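Local coordinates for uncharacterized protein (Aeromonas hydrophila J-1, PDB 6R1J) that acts as the AhlC component of AHL, a tripartite alpha-pore-forming toxin, at the interface of chains A and B. Residues are numbered along the deposited sequence; one frame, centred on the assembly and turned at random. Chains: chain A/B, Uncharacterized protein.

The interface of chains A and B. Residues chain A 15, 18-19, 22; chain B 18-19, 22-23.
A:Thr19 and B:Ser22 meet through their hydroxyls where the N-terminal helices 5-21 of two AhlC copies, long helical proteins of a tripartite alpha-pore-forming toxin, run out into loop. OG1 of A:Thr19 lies 2.7 Å from OG of B:Ser22. The reciprocal pair, A:Ser22 OG and B:Thr19 OG1, is 2.8 Å apart; the direction of donation is not settled in either pair. Each serine hydroxyl also donates within its own chain to the backbone carbonyl three residues earlier: A:Ser22 OG reaches A:Thr19 O at 2.7 Å in the carbonyl plane, on a lone pair, whereas B:Ser22 OG approaches B:Thr19 O tilted 16° from that plane. Each serine OG is thus engaged both by its own helix end and by the threonine opposite. Both serines place OG between backbone N and carbonyl carbon (chi1 77° in chain A, and much the same in chain B), which turns the hydroxyl back over the last helical turn and toward the partner.

The amide of A:Gln15 adds a bond to the main chain beyond the helix end of chain B. Its NE2 donates to the carbonyl O of B:Ser22 at 3.1 Å, fairly straight at the hydrogen (162°) and close to the amide's own plane, but coming from above the carbonyl plane. OE1 of the same amide rests near CA of B:Phe23.

Packing against the ring and between methyls completes the patch. The side chain of A:Thr19 crosses that of B:Phe23 at about a right angle, with the hydroxyl OG1 4.0 Å above the ring plane, over its centre. The methyl CG2 of A:Thr19 makes an apolar contact with CE1 of B:Phe23 at 3.7 Å. That methyl, set anti to the backbone N, also meets CG2 of B:Thr19 at 3.9 Å, joining the two threonines directly. The patch is only part of a larger contact that departs from exact two-fold symmetry, and this pairing may not be the biological one.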
loop_
_atom_site.group_PDB
_atom_site.type_symbol
_atom_site.label_atom_id
_atom_site.label_comp_id
_atom_site.label_asym_id
_atom_site.label_seq_id
_atom_site.Cartn_x
_atom_site.Cartn_y
_atom_site.Cartn_z
ATOM N N GLN A 15 -14.667 -0.905 -15.893
ATOM C CA GLN A 15 -13.862 -2.049 -15.415
ATOM C C GLN A 15 -13.883 -2.096 -13.886
ATOM O O GLN A 15 -14.053 -3.186 -13.332
ATOM C CB GLN A 15 -12.410 -1.918 -15.850
ATOM C CG GLN A 15 -11.466 -2.886 -15.145
ATOM C CD GLN A 15 -11.701 -4.343 -15.498
ATOM O OE1 GLN A 15 -10.933 -4.918 -16.284
ATOM N NE2 GLN A 15 -12.751 -4.952 -14.936
ATOM N N ALA A 18 -17.168 -3.590 -12.567
ATOM C CA ALA A 18 -17.331 -5.052 -12.719
ATOM C C ALA A 18 -16.567 -5.757 -11.590
ATOM O O ALA A 18 -17.060 -6.710 -10.988
ATOM C CB ALA A 18 -16.800 -5.491 -14.055
ATOM N N THR A 19 -15.354 -5.291 -11.300
ATOM C CA THR A 19 -14.540 -5.874 -10.226
ATOM C C THR A 19 -15.217 -5.612 -8.865
ATOM O O THR A 19 -15.236 -6.550 -8.030
ATOM C CB THR A 19 -13.099 -5.381 -10.329
ATOM O OG1 THR A 19 -12.652 -5.791 -11.618
ATOM C CG2 THR A 19 -12.215 -6.011 -9.284
ATOM N N SER A 22 -17.922 -8.093 -7.981
ATOM C CA SER A 22 -17.495 -9.487 -7.809
ATOM C C SER A 22 -17.340 -9.825 -6.324
ATOM O O SER A 22 -17.214 -10.994 -6.042
ATOM C CB SER A 22 -16.231 -9.794 -8.599
ATOM O OG SER A 22 -15.095 -9.273 -7.949
ATOM N N ALA B 18 -13.271 -15.297 -8.389
ATOM C CA ALA B 18 -14.365 -14.533 -9.036
ATOM C C ALA B 18 -13.889 -13.119 -9.387
ATOM O O ALA B 18 -14.161 -12.601 -10.515
ATOM C CB ALA B 18 -15.565 -14.469 -8.119
ATOM N N THR B 19 -13.172 -12.506 -8.453
ATOM C CA THR B 19 -12.613 -11.146 -8.585
ATOM C C THR B 19 -11.527 -11.174 -9.659
ATOM O O THR B 19 -11.475 -10.258 -10.485
ATOM C CB THR B 19 -12.103 -10.659 -7.231
ATOM O OG1 THR B 19 -13.225 -10.673 -6.349
ATOM C CG2 THR B 19 -11.538 -9.266 -7.331
ATOM N N SER B 22 -12.903 -11.106 -13.182
ATOM C CA SER B 22 -13.622 -9.872 -13.563
ATOM C C SER B 22 -12.720 -8.927 -14.375
ATOM O O SER B 22 -13.253 -7.990 -14.949
ATOM C CB SER B 22 -14.151 -9.149 -12.320
ATOM O OG SER B 22 -13.102 -8.402 -11.695
ATOM N N PHE B 23 -11.398 -9.073 -14.333
ATOM C CA PHE B 23 -10.481 -8.109 -14.986
ATOM C C PHE B 23 -10.317 -8.417 -16.475
ATOM O O PHE B 23 -10.064 -9.566 -16.839
ATOM C CB PHE B 23 -9.097 -8.138 -14.354
ATOM C CG PHE B 23 -8.983 -7.519 -12.980
ATOM C CD1 PHE B 23 -9.344 -8.233 -11.848
ATOM C CD2 PHE B 23 -8.441 -6.252 -12.819
ATOM C CE1 PHE B 23 -9.180 -7.674 -10.586
ATOM C CE2 PHE B 23 -8.291 -5.690 -11.559
ATOM C CZ PHE B 23 -8.641 -6.414 -10.442
#